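Local coordinates for bifunctional pinoresinol-lariciresinol reductase 1 (Thuja plicata, PDB 1QYD), which reduces pinoresinol to lariciresinol and then (-)-lariciresinol to (+)-secoisolariciresinol in lignan biosynthesis, abstracting the 4R-hydride of NADPH, at residues G86-H91 with S262-I267; M119-M124 with D137-R142; Y154-M159 with T217-P222; P211-K216 with N289-T294. All blocks are in the same frame, centred on the assembly; numbering follows the deposited sequence.

Interaction 1 (G86-H91 with S262-I267); sequences GGVLSH and SYEEKI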
loop_
_atom_site.group_PDB
_atom_site.type_symbol
_atom_site.label_atom_id
_atom_site.label_comp_id
_atom_site.label_asym_id
_atom_site.label_seq_id
_atom_site.Cartn_x
_atom_site.Cartn_y
_atom_site.Cartn_z
ATOM N N GLY A 86 -9.105 4.123 -6.874
ATOM C CA GLY A 86 -9.784 4.724 -5.732
ATOM C C GLY A 86 -8.875 5.576 -4.870
ATOM O O GLY A 86 -8.282 6.532 -5.380
ATOM N N GLY A 87 -8.733 5.204 -3.583
ATOM C CA GLY A 87 -7.976 5.960 -2.590
ATOM C C GLY A 87 -6.509 6.194 -2.907
ATOM O O GLY A 87 -6.123 6.828 -3.893
ATOM N N VAL A 88 -5.688 5.637 -2.017
ATOM C CA VAL A 88 -4.226 5.687 -2.059
ATOM C C VAL A 88 -3.609 5.342 -3.439
ATOM O O VAL A 88 -2.431 5.614 -3.689
ATOM C CB VAL A 88 -3.719 4.724 -0.935
ATOM C CG1 VAL A 88 -2.218 4.874 -0.791
ATOM C CG2 VAL A 88 -4.422 4.999 0.401
ATOM N N LEU A 89 -4.448 4.798 -4.358
ATOM C CA LEU A 89 -4.161 4.304 -5.710
ATOM C C LEU A 89 -3.172 3.135 -5.694
ATOM O O LEU A 89 -2.302 2.944 -6.555
ATOM C CB LEU A 89 -3.627 5.458 -6.570
ATOM C CG LEU A 89 -4.636 6.512 -7.007
ATOM C CD1 LEU A 89 -3.900 7.694 -7.624
ATOM C CD2 LEU A 89 -5.636 5.884 -7.979
ATOM N N SER A 90 -3.407 2.320 -4.655
ATOM C CA SER A 90 -2.547 1.213 -4.333
ATOM C C SER A 90 -3.267 -0.108 -4.184
ATOM O O SER A 90 -2.965 -1.040 -4.929
ATOM C CB SER A 90 -1.769 1.566 -3.055
ATOM O OG SER A 90 -0.442 1.046 -3.100
ATOM N N HIS A 91 -4.235 -0.152 -3.246
ATOM C CA HIS A 91 -5.081 -1.289 -2.862
ATOM C C HIS A 91 -5.926 -1.901 -3.983
ATOM O O HIS A 91 -6.293 -3.076 -3.957
ATOM C CB HIS A 91 -5.887 -0.716 -1.684
ATOM C CG HIS A 91 -7.103 -1.377 -1.034
ATOM N ND1 HIS A 91 -8.298 -1.691 -1.542
ATOM C CD2 HIS A 91 -7.139 -1.673 0.307
ATOM C CE1 HIS A 91 -9.029 -2.153 -0.549
ATOM N NE2 HIS A 91 -8.331 -2.142 0.563
ATOM N N SER A 262 0.982 14.774 6.003
ATOM C CA SER A 262 0.582 13.359 5.861
ATOM C C SER A 262 -0.315 12.908 4.715
ATOM O O SER A 262 -1.332 13.528 4.411
ATOM C CB SER A 262 -0.068 12.875 7.173
ATOM O OG SER A 262 -0.002 11.456 7.319
ATOM N N TYR A 263 0.170 11.787 4.146
ATOM C CA TYR A 263 -0.373 10.955 3.073
ATOM C C TYR A 263 -1.761 11.297 2.592
ATOM O O TYR A 263 -2.642 11.670 3.364
ATOM C CB TYR A 263 -0.387 9.523 3.531
ATOM C CG TYR A 263 0.489 8.525 2.792
ATOM C CD1 TYR A 263 1.693 8.071 3.357
ATOM C CD2 TYR A 263 0.038 7.977 1.596
ATOM C CE1 TYR A 263 2.440 7.063 2.741
ATOM C CE2 TYR A 263 0.777 6.966 0.961
ATOM C CZ TYR A 263 1.968 6.515 1.545
ATOM O OH TYR A 263 2.657 5.483 0.937
ATOM N N GLU A 264 -1.978 11.115 1.300
ATOM C CA GLU A 264 -3.201 11.514 0.603
ATOM C C GLU A 264 -3.232 13.015 0.406
ATOM O O GLU A 264 -3.855 13.490 -0.543
ATOM C CB GLU A 264 -4.524 11.134 1.331
ATOM C CG GLU A 264 -5.007 9.680 1.240
ATOM C CD GLU A 264 -5.571 9.288 -0.124
ATOM O OE1 GLU A 264 -4.770 8.948 -1.001
ATOM O OE2 GLU A 264 -6.797 9.317 -0.307
ATOM N N GLU A 265 -2.560 13.760 1.297
ATOM C CA GLU A 265 -2.462 15.221 1.270
ATOM C C GLU A 265 -1.115 15.582 0.680
ATOM O O GLU A 265 -1.026 16.606 0.014
ATOM C CB GLU A 265 -2.588 15.777 2.692
ATOM C CG GLU A 265 -3.121 17.207 2.882
ATOM C CD GLU A 265 -3.964 17.399 4.152
ATOM O OE1 GLU A 265 -4.854 18.247 4.122
ATOM O OE2 GLU A 265 -3.749 16.706 5.153
ATOM N N LYS A 266 -0.070 14.787 0.936
ATOM C CA LYS A 266 1.163 15.002 0.221
ATOM C C LYS A 266 1.320 14.030 -0.940
ATOM O O LYS A 266 2.403 13.903 -1.501
ATOM C CB LYS A 266 2.359 14.885 1.141
ATOM C CG LYS A 266 2.402 13.779 2.143
ATOM C CD LYS A 266 3.844 13.723 2.590
ATOM C CE LYS A 266 3.975 13.061 3.958
ATOM N NZ LYS A 266 3.608 13.993 5.016
ATOM N N ILE A 267 0.259 13.297 -1.312
ATOM C CA ILE A 267 0.243 12.476 -2.525
ATOM C C ILE A 267 -0.332 13.403 -3.572
ATOM O O ILE A 267 0.227 13.483 -4.658
ATOM C CB ILE A 267 -0.689 11.232 -2.453
ATOM C CG1 ILE A 267 -0.090 10.184 -1.558
ATOM C CG2 ILE A 267 -0.868 10.600 -3.843
ATOM C CD1 ILE A 267 -1.075 8.999 -1.437
#
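Val88 and Glu264 mark the nearest approach of the two backbones, their CA atoms 6.5 Å apart, where the irregular loop 86-91 after strand 79-82 faces the residues that lead into the short helix 265-268. No hydrogen bond passes between the segments, and side chains do the joining. Val88 CG1, set anti to the backbone N (chi1 -172°), reaches CE2 of Tyr263 at 4.1 Å, the two side chains crossing at about a right angle. The same methyl lies 4.3 Å from CD1 of Ile267. A branched aliphatic residue suits this place because one short side chain meets both a ring and an isoleucine tip. Glu264 is bent at chi2 (-73°), which places CD 4.1 Å from Val88 N; OE1 comes to 3.5 Å from Val88 CA. The subunit interface adjoins the contact: the ring of Tyr263 meets that of His91 of the second subunit, their planes at about 35°. Gly87 lies about 6 Å from the side chain of Tyr15, and the side chain of Ile267 about 6 Å from that of His271, residues inferred to bind NADP(+) and substrate respectively. The two sides are thus joined by van der Waals contact and a carboxylate beside the backbone, with no directional bond to fix their register.

Interaction 2 (M119-M124 with D137-R142); sequences MDPDIM and DKRKVR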
loop_
_atom_site.group_PDB
_atom_site.type_symbol
_atom_site.label_atom_id
_atom_site.label_comp_id
_atom_site.label_asym_id
_atom_site.label_seq_id
_atom_site.Cartn_x
_atom_site.Cartn_y
_atom_site.Cartn_z
ATOM N N MET A 119 -0.648 10.657 -15.763
ATOM C CA MET A 119 0.724 11.069 -16.017
ATOM C C MET A 119 1.754 10.274 -16.825
ATOM O O MET A 119 2.709 10.875 -17.345
ATOM C CB MET A 119 1.421 11.353 -14.709
ATOM C CG MET A 119 0.882 12.530 -13.936
ATOM S SD MET A 119 2.072 13.069 -12.680
ATOM C CE MET A 119 2.492 14.600 -13.451
ATOM N N ASP A 120 1.598 8.945 -16.901
ATOM C CA ASP A 120 2.472 7.955 -17.544
ATOM C C ASP A 120 3.661 7.520 -16.678
ATOM O O ASP A 120 4.751 8.100 -16.720
ATOM C CB ASP A 120 3.019 8.444 -18.906
ATOM C CG ASP A 120 3.763 7.402 -19.745
ATOM O OD1 ASP A 120 3.894 7.586 -20.948
ATOM O OD2 ASP A 120 4.233 6.398 -19.237
ATOM N N PRO A 121 3.495 6.375 -15.982
ATOM C CA PRO A 121 4.420 5.852 -15.002
ATOM C C PRO A 121 5.865 5.625 -15.381
ATOM O O PRO A 121 6.751 5.932 -14.580
ATOM C CB PRO A 121 3.747 4.595 -14.534
ATOM C CG PRO A 121 2.892 4.196 -15.688
ATOM C CD PRO A 121 2.301 5.530 -16.015
ATOM N N ASP A 122 6.166 5.092 -16.557
ATOM C CA ASP A 122 7.572 4.896 -16.825
ATOM C C ASP A 122 8.207 6.004 -17.648
ATOM O O ASP A 122 9.241 5.811 -18.295
ATOM C CB ASP A 122 7.761 3.525 -17.473
ATOM C CG ASP A 122 6.994 3.243 -18.732
ATOM O OD1 ASP A 122 6.665 2.082 -18.924
ATOM O OD2 ASP A 122 6.738 4.149 -19.520
ATOM N N ILE A 123 7.523 7.173 -17.626
ATOM C CA ILE A 123 8.097 8.410 -18.145
ATOM C C ILE A 123 8.605 9.010 -16.846
ATOM O O ILE A 123 7.952 9.684 -16.039
ATOM C CB ILE A 123 7.040 9.324 -18.842
ATOM C CG1 ILE A 123 7.050 8.989 -20.340
ATOM C CG2 ILE A 123 7.333 10.823 -18.665
ATOM C CD1 ILE A 123 8.321 9.342 -21.161
ATOM N N MET A 124 9.837 8.492 -16.724
ATOM C CA MET A 124 10.784 8.659 -15.645
ATOM C C MET A 124 10.242 8.370 -14.249
ATOM O O MET A 124 10.678 7.452 -13.551
ATOM C CB MET A 124 11.362 10.094 -15.662
ATOM C CG MET A 124 12.232 10.574 -16.800
ATOM S SD MET A 124 13.599 9.419 -17.097
ATOM C CE MET A 124 13.146 8.773 -18.688
ATOM N N ASP A 137 3.112 1.434 -8.661
ATOM C CA ASP A 137 2.077 0.433 -8.773
ATOM C C ASP A 137 1.720 0.095 -10.187
ATOM O O ASP A 137 1.871 -1.050 -10.592
ATOM C CB ASP A 137 0.840 0.902 -8.075
ATOM C CG ASP A 137 0.820 0.869 -6.548
ATOM O OD1 ASP A 137 1.753 0.456 -5.834
ATOM O OD2 ASP A 137 -0.212 1.298 -6.076
ATOM N N LYS A 138 1.281 1.098 -10.935
ATOM C CA LYS A 138 0.959 1.006 -12.358
ATOM C C LYS A 138 2.080 0.481 -13.244
ATOM O O LYS A 138 1.847 0.139 -14.398
ATOM C CB LYS A 138 0.568 2.381 -12.901
ATOM C CG LYS A 138 -0.654 3.042 -12.279
ATOM C CD LYS A 138 -0.902 4.444 -12.815
ATOM C CE LYS A 138 -2.218 4.984 -12.255
ATOM N NZ LYS A 138 -2.404 6.386 -12.587
ATOM N N ARG A 139 3.326 0.466 -12.778
ATOM C CA ARG A 139 4.411 -0.050 -13.576
ATOM C C ARG A 139 4.471 -1.562 -13.416
ATOM O O ARG A 139 4.652 -2.282 -14.397
ATOM C CB ARG A 139 5.755 0.593 -13.152
ATOM C CG ARG A 139 6.134 1.836 -13.963
ATOM C CD ARG A 139 7.589 2.209 -13.751
ATOM N NE ARG A 139 7.752 3.619 -13.436
ATOM C CZ ARG A 139 7.980 4.058 -12.179
ATOM N NH1 ARG A 139 8.066 3.242 -11.128
ATOM N NH2 ARG A 139 8.162 5.354 -11.957
ATOM N N LYS A 140 4.303 -2.044 -12.181
ATOM C CA LYS A 140 4.254 -3.466 -11.872
ATOM C C LYS A 140 3.255 -4.209 -12.743
ATOM O O LYS A 140 3.514 -5.295 -13.275
ATOM C CB LYS A 140 3.859 -3.682 -10.431
ATOM C CG LYS A 140 5.039 -3.460 -9.555
ATOM C CD LYS A 140 4.669 -4.197 -8.287
ATOM C CE LYS A 140 5.870 -5.008 -7.800
ATOM N NZ LYS A 140 6.985 -4.182 -7.349
ATOM N N VAL A 141 2.126 -3.523 -12.885
ATOM C CA VAL A 141 1.013 -3.906 -13.717
ATOM C C VAL A 141 1.424 -3.832 -15.185
ATOM O O VAL A 141 1.079 -4.759 -15.922
ATOM C CB VAL A 141 -0.122 -2.944 -13.329
ATOM C CG1 VAL A 141 -1.282 -2.934 -14.324
ATOM C CG2 VAL A 141 -0.580 -3.384 -11.923
ATOM N N ARG A 142 2.158 -2.775 -15.627
ATOM C CA ARG A 142 2.620 -2.611 -17.001
ATOM C C ARG A 142 3.687 -3.600 -17.352
ATOM O O ARG A 142 3.620 -4.186 -18.416
ATOM C CB ARG A 142 3.265 -1.263 -17.312
ATOM C CG ARG A 142 2.422 -0.023 -17.476
ATOM C CD ARG A 142 3.259 0.986 -18.209
ATOM N NE ARG A 142 2.507 2.221 -18.342
ATOM C CZ ARG A 142 2.850 3.222 -19.171
ATOM N NH1 ARG A 142 3.924 3.162 -19.956
ATOM N NH2 ARG A 142 2.103 4.326 -19.218
#
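Arg142 is extended from CG to NE, with NE anti to CB (chi3 -178°), a straight chain that carries NE to 3.3 Å from Pro121 CG, while Arg139 bends at chi3 (-131°), which places NE beside Pro121 O. Pro121 CG lies over one face of the Arg142 guanidinium. Asp120 OD2 is 3.0 Å from Arg142 NH2, and Asp122 OD2 is 3.0 Å from Arg142 NH1, the latter carboxylate standing 87° from the guanidinium plane. Both salt bridges belong to a wider network, in which Glu116 takes Arg142 NH2 and Arg143 pairs with Asp122 OD1. Arg139 NE gives a bent hydrogen bond of 2.8 Å to Pro121 O from above the carbonyl plane, and its NH2 adds a weak second one to that oxygen. An alanine in place of Arg139 removes both donors and would probably leave Pro121 O without these mates and the turn freer to move off the helix. Proline suits the second position of this type I turn, Asp120 to Ile123, where its fixed phi is the one needed. Pro121 CG also touches CB of Lys138. Helix 133-147 follows the last strand of the parallel nucleotide-binding sheet, so a loop beyond that strand here clasps the helix bearing the probable catalytic Lys138 and Arg142, inferred to bind NADP(+), within a Rossmann-type fold.

Interaction 3 (Y154-M159 with T217-P222); sequences YVSSNM and TMYIRP
Ser156 N is shared between two weak bonds, to Met218 O across the sheet at 3.0 Å and to Tyr154 O of its own strand, because Val155 is the centre of an inverse gamma turn within strand 154-156. The pair is nonetheless parallel, the outer and middle strands of a three-stranded sheet in this NmrA-type fold. Met218 N bonds to Tyr154 O at 2.6 Å, and Ile220 N approaches Ser156 O in the carbonyl plane. On one face Thr217 does much of the work. Its OG1 lies at the edge of the Tyr154 ring, in plane, 3.9 Å from CD1. Its CG2, anti to the backbone N, sits over a face of the Tyr219 ring near the rim and 4.1 Å from Ser156 CB, so a beta-branched residue serves both neighbours. An alanine here loses OG1 and CG2 and would probably open a gap over the face of the Tyr219 ring and strip the Tyr154 edge of its hydroxyl neighbour. Polar ends on this face find partners beyond the strands: Tyr154 OH bonds to Glu146, Ser156 OG to Gly118 O. The Tyr154 ring forms a cation-pi pair with Arg142, inferred to bind NADP(+). On the opposite face Val155 CG1 meets Met218 SD at 4.0 Å, apolar groups suited to packing on helix 197-207. Past the strand ends, Ser157 CB rests 3.8 Å from Ile220 CD1.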
loop_
_atom_site.group_PDB
_atom_site.type_symbol
_atom_site.label_atom_id
_atom_site.label_comp_id
_atom_site.label_asym_id
_atom_site.label_seq_id
_atom_site.Cartn_x
_atom_site.Cartn_y
_atom_site.Cartn_z
ATOM N N TYR A 154 -1.478 1.939 -23.652
ATOM C CA TYR A 154 -1.493 2.659 -22.384
ATOM C C TYR A 154 -2.030 4.055 -22.648
ATOM O O TYR A 154 -1.436 4.870 -23.339
ATOM C CB TYR A 154 -0.093 2.714 -21.812
ATOM C CG TYR A 154 0.474 1.339 -21.512
ATOM C CD1 TYR A 154 1.774 1.041 -21.887
ATOM C CD2 TYR A 154 -0.284 0.382 -20.846
ATOM C CE1 TYR A 154 2.328 -0.202 -21.589
ATOM C CE2 TYR A 154 0.264 -0.869 -20.554
ATOM C CZ TYR A 154 1.573 -1.153 -20.919
ATOM O OH TYR A 154 2.138 -2.358 -20.573
ATOM N N VAL A 155 -3.243 4.303 -22.166
ATOM C CA VAL A 155 -3.929 5.555 -22.392
ATOM C C VAL A 155 -3.551 6.570 -21.342
ATOM O O VAL A 155 -4.213 6.663 -20.313
ATOM C CB VAL A 155 -5.456 5.352 -22.390
ATOM C CG1 VAL A 155 -5.953 5.186 -23.812
ATOM C CG2 VAL A 155 -5.822 4.094 -21.595
ATOM N N SER A 156 -2.423 7.277 -21.592
ATOM C CA SER A 156 -1.919 8.397 -20.782
ATOM C C SER A 156 -2.662 9.608 -21.323
ATOM O O SER A 156 -2.492 10.021 -22.468
ATOM C CB SER A 156 -0.459 8.564 -21.005
ATOM O OG SER A 156 -0.045 9.413 -19.973
ATOM N N SER A 157 -3.558 10.128 -20.496
ATOM C CA SER A 157 -4.555 11.078 -20.940
ATOM C C SER A 157 -4.570 12.438 -20.243
ATOM O O SER A 157 -5.328 13.336 -20.579
ATOM C CB SER A 157 -5.871 10.354 -20.794
ATOM O OG SER A 157 -6.134 10.091 -19.418
ATOM N N ASN A 158 -3.722 12.549 -19.226
ATOM C CA ASN A 158 -3.413 13.753 -18.451
ATOM C C ASN A 158 -4.430 14.291 -17.437
ATOM O O ASN A 158 -4.893 13.527 -16.581
ATOM C CB ASN A 158 -2.991 14.865 -19.458
ATOM C CG ASN A 158 -1.746 14.477 -20.272
ATOM O OD1 ASN A 158 -1.743 14.470 -21.516
ATOM N ND2 ASN A 158 -0.667 14.115 -19.569
ATOM N N MET A 159 -4.769 15.583 -17.431
ATOM C CA MET A 159 -5.623 16.125 -16.398
ATOM C C MET A 159 -7.038 16.150 -16.866
ATOM O O MET A 159 -7.305 16.615 -17.977
ATOM C CB MET A 159 -5.230 17.560 -16.013
ATOM C CG MET A 159 -3.917 17.658 -15.247
ATOM S SD MET A 159 -3.534 19.340 -14.722
ATOM C CE MET A 159 -2.910 19.882 -16.266
ATOM N N THR A 217 1.977 3.596 -26.352
ATOM C CA THR A 217 1.363 4.476 -25.343
ATOM C C THR A 217 0.562 5.525 -26.106
ATOM O O THR A 217 1.045 6.067 -27.101
ATOM C CB THR A 217 2.424 5.179 -24.442
ATOM O OG1 THR A 217 3.200 4.142 -23.807
ATOM C CG2 THR A 217 1.794 6.041 -23.354
ATOM N N MET A 218 -0.694 5.776 -25.706
ATOM C CA MET A 218 -1.547 6.729 -26.392
ATOM C C MET A 218 -1.690 7.950 -25.532
ATOM O O MET A 218 -2.352 7.897 -24.501
ATOM C CB MET A 218 -2.937 6.154 -26.653
ATOM C CG MET A 218 -3.702 7.150 -27.492
ATOM S SD MET A 218 -5.471 6.854 -27.466
ATOM C CE MET A 218 -5.591 6.739 -29.196
ATOM N N TYR A 219 -1.040 9.036 -25.937
ATOM C CA TYR A 219 -1.114 10.322 -25.250
ATOM C C TYR A 219 -2.284 11.135 -25.803
ATOM O O TYR A 219 -2.558 11.123 -27.001
ATOM C CB TYR A 219 0.176 11.113 -25.454
ATOM C CG TYR A 219 1.448 10.506 -24.864
ATOM C CD1 TYR A 219 1.618 10.445 -23.485
ATOM C CD2 TYR A 219 2.461 10.015 -25.691
ATOM C CE1 TYR A 219 2.789 9.899 -22.945
ATOM C CE2 TYR A 219 3.628 9.469 -25.158
ATOM C CZ TYR A 219 3.788 9.415 -23.787
ATOM O OH TYR A 219 4.945 8.889 -23.246
ATOM N N ILE A 220 -3.081 11.793 -24.968
ATOM C CA ILE A 220 -4.089 12.703 -25.488
ATOM C C ILE A 220 -3.419 14.022 -25.109
ATOM O O ILE A 220 -3.083 14.295 -23.940
ATOM C CB ILE A 220 -5.431 12.535 -24.775
ATOM C CG1 ILE A 220 -5.896 11.085 -24.671
ATOM C CG2 ILE A 220 -6.425 13.315 -25.615
ATOM C CD1 ILE A 220 -7.349 10.835 -24.231
ATOM N N ARG A 221 -3.102 14.764 -26.189
ATOM C CA ARG A 221 -2.388 16.037 -26.091
ATOM C C ARG A 221 -3.085 17.086 -26.912
ATOM O O ARG A 221 -2.451 17.586 -27.844
ATOM C CB ARG A 221 -0.930 15.896 -26.600
ATOM C CG ARG A 221 0.039 15.536 -25.511
ATOM C CD ARG A 221 1.466 15.492 -25.982
ATOM N NE ARG A 221 2.298 15.265 -24.805
ATOM C CZ ARG A 221 3.626 15.096 -24.854
ATOM N NH1 ARG A 221 4.341 15.112 -25.985
ATOM N NH2 ARG A 221 4.261 14.947 -23.706
ATOM N N PRO A 222 -4.369 17.454 -26.689
ATOM C CA PRO A 222 -5.199 18.108 -27.692
ATOM C C PRO A 222 -4.588 19.469 -27.815
ATOM O O PRO A 222 -4.333 20.113 -26.799
ATOM C CB PRO A 222 -6.564 18.174 -27.159
ATOM C CG PRO A 222 -6.510 17.233 -25.999
ATOM C CD PRO A 222 -5.101 17.376 -25.441
#

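Interaction 4 (P211-K216 with N289-T294); sequences PQTLNK and NAIEAT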
loop_
_atom_site.group_PDB
_atom_site.type_symbol
_atom_site.label_atom_id
_atom_site.label_comp_id
_atom_site.label_asym_id
_atom_site.label_seq_id
_atom_site.Cartn_x
_atom_site.Cartn_y
_atom_site.Cartn_z
ATOM N N PRO A 211 -4.659 -1.025 -35.166
ATOM C CA PRO A 211 -3.341 -1.620 -35.362
ATOM C C PRO A 211 -2.173 -0.773 -34.913
ATOM O O PRO A 211 -1.161 -1.275 -34.424
ATOM C CB PRO A 211 -3.281 -1.944 -36.838
ATOM C CG PRO A 211 -4.327 -1.043 -37.438
ATOM C CD PRO A 211 -5.429 -1.127 -36.398
ATOM N N GLN A 212 -2.391 0.528 -35.098
ATOM C CA GLN A 212 -1.478 1.581 -34.708
ATOM C C GLN A 212 -1.299 1.752 -33.207
ATOM O O GLN A 212 -0.217 2.158 -32.798
ATOM C CB GLN A 212 -1.952 2.918 -35.250
ATOM C CG GLN A 212 -2.115 2.984 -36.756
ATOM C CD GLN A 212 -1.671 4.331 -37.306
ATOM O OE1 GLN A 212 -2.461 5.093 -37.874
ATOM N NE2 GLN A 212 -0.379 4.640 -37.137
ATOM N N THR A 213 -2.311 1.515 -32.348
ATOM C CA THR A 213 -2.130 1.723 -30.916
ATOM C C THR A 213 -1.675 0.482 -30.167
ATOM O O THR A 213 -1.618 0.421 -28.932
ATOM C CB THR A 213 -3.441 2.290 -30.315
ATOM O OG1 THR A 213 -4.505 1.389 -30.512
ATOM C CG2 THR A 213 -3.804 3.571 -30.999
ATOM N N LEU A 214 -1.257 -0.473 -31.000
ATOM C CA LEU A 214 -0.775 -1.777 -30.581
ATOM C C LEU A 214 0.595 -1.744 -29.916
ATOM O O LEU A 214 1.632 -1.525 -30.564
ATOM C CB LEU A 214 -0.719 -2.667 -31.796
ATOM C CG LEU A 214 -1.345 -4.043 -31.794
ATOM C CD1 LEU A 214 -1.237 -4.511 -33.240
ATOM C CD2 LEU A 214 -0.711 -4.981 -30.759
ATOM N N ASN A 215 0.567 -2.001 -28.603
ATOM C CA ASN A 215 1.720 -2.004 -27.703
ATOM C C ASN A 215 2.362 -0.642 -27.456
ATOM O O ASN A 215 3.319 -0.496 -26.691
ATOM C CB ASN A 215 2.803 -2.999 -28.205
ATOM C CG ASN A 215 2.405 -4.481 -28.133
ATOM O OD1 ASN A 215 1.816 -4.988 -27.180
ATOM N ND2 ASN A 215 2.747 -5.253 -29.154
ATOM N N LYS A 216 1.751 0.372 -28.076
ATOM C CA LYS A 216 2.091 1.776 -27.981
ATOM C C LYS A 216 1.342 2.511 -26.863
ATOM O O LYS A 216 0.232 2.127 -26.456
ATOM C CB LYS A 216 1.779 2.435 -29.313
ATOM C CG LYS A 216 2.756 2.209 -30.458
ATOM C CD LYS A 216 2.381 3.166 -31.586
ATOM C CE LYS A 216 3.424 3.309 -32.698
ATOM N NZ LYS A 216 2.966 4.125 -33.814
ATOM N N ASN A 289 7.684 4.437 -29.513
ATOM C CA ASN A 289 6.774 3.474 -28.868
ATOM C C ASN A 289 5.609 4.224 -28.197
ATOM O O ASN A 289 5.313 4.085 -27.002
ATOM C CB ASN A 289 7.539 2.624 -27.788
ATOM C CG ASN A 289 8.137 1.247 -28.157
ATOM O OD1 ASN A 289 7.522 0.194 -27.946
ATOM N ND2 ASN A 289 9.373 1.162 -28.663
ATOM N N ALA A 290 4.919 5.026 -29.025
ATOM C CA ALA A 290 3.837 5.899 -28.608
ATOM C C ALA A 290 3.112 6.588 -29.747
ATOM O O ALA A 290 3.611 6.572 -30.864
ATOM C CB ALA A 290 4.357 6.998 -27.706
ATOM N N ILE A 291 1.904 7.129 -29.485
ATOM C CA ILE A 291 1.118 7.946 -30.412
ATOM C C ILE A 291 0.368 9.078 -29.687
ATOM O O ILE A 291 0.452 9.210 -28.464
ATOM C CB ILE A 291 -0.007 7.188 -31.235
ATOM C CG1 ILE A 291 -0.912 6.341 -30.371
ATOM C CG2 ILE A 291 0.658 6.425 -32.323
ATOM C CD1 ILE A 291 -0.377 5.079 -29.729
ATOM N N GLU A 292 -0.347 9.937 -30.439
ATOM C CA GLU A 292 -1.186 10.995 -29.894
ATOM C C GLU A 292 -2.638 10.703 -30.301
ATOM O O GLU A 292 -2.937 10.505 -31.481
ATOM C CB GLU A 292 -0.744 12.344 -30.459
ATOM C CG GLU A 292 -1.194 13.610 -29.716
ATOM C CD GLU A 292 -2.639 14.088 -29.861
ATOM O OE1 GLU A 292 -3.447 13.854 -28.956
ATOM O OE2 GLU A 292 -2.937 14.721 -30.870
ATOM N N ALA A 293 -3.576 10.725 -29.351
ATOM C CA ALA A 293 -4.959 10.408 -29.609
ATOM C C ALA A 293 -5.699 11.275 -30.589
ATOM O O ALA A 293 -6.522 10.771 -31.344
ATOM C CB ALA A 293 -5.717 10.439 -28.322
ATOM N N THR A 294 -5.365 12.568 -30.612
ATOM C CA THR A 294 -6.032 13.565 -31.458
ATOM C C THR A 294 -5.544 13.601 -32.891
ATOM O O THR A 294 -6.349 13.894 -33.774
ATOM C CB THR A 294 -5.871 14.929 -30.807
ATOM O OG1 THR A 294 -6.381 14.717 -29.497
ATOM C CG2 THR A 294 -6.553 16.085 -31.513
#
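Glu292 OE1, one residue beyond the Ile291 that packs on Lys216, is gripped by three donors: the backbone N of Thr294, its OG1, and the backbone N of Arg221. Thr294 N lies 2.8 Å from Glu292 OE1 in a nearly straight bond (165°) that comes from above the carboxylate plane, while Thr294 OG1, at 3.1 Å from Glu292 OE1, uses the syn lone pair. This is an N-cap: Glu292 ends strand 290-292, an outer strand of the three-stranded parallel sheet, and stands immediately before helix 293-296, where a carboxylate would also be favoured by the helix dipole. The neighbouring loop 211-216, which leads into the middle strand 217-219, meets segment 289-294 without a hydrogen bond, mainly by side-chain packing. Ile291 carries it. Its CG1 stands between the backbone N and the carbonyl carbon (chi1 50°), the crowded position, and CD1 beyond comes to 3.4 Å from Lys216 CB. Lys216, extended beyond CG, crosses the isoleucine at about a right angle and passes over Ala290, its CD 3.7 Å from Ala290 O. Lysine suits an edge of this kind, its long aliphatic chain lying against Ile291, with Lys216 NZ 3.6 Å from Ile291 CG2. Thr213 turns its hydroxyl to Ser207 O and Arg111 NH1, and offers its methyl inward: Thr213 CG2 lies 4.0 Å from Ile291 CD1.

Overall arrangement
The four contacts run across the subunit from the dimer side to the small parallel sheet. Interactions 3 and 4 share that sheet, their centres 10 Å apart, with strand 217-219 bonded to 290-292. Interaction 2 lies 13 Å from interaction 3, and Asp120 probably bonds to Tyr219, where helix 133-147 precedes strand 154-156. Interaction 1 is 16 Å from interaction 2, touching it through Ser90 and Asp137, and 30 Å from interaction 4. Along the chain interactions 2 and 3 are nested within the loop closed by interaction 1, whereas interaction 4 crosses both 1 and 3. Interaction 2, with Lys138 and Arg142 of inferred catalytic and NADP(+)-binding roles, thus sits between interactions 1 and 3.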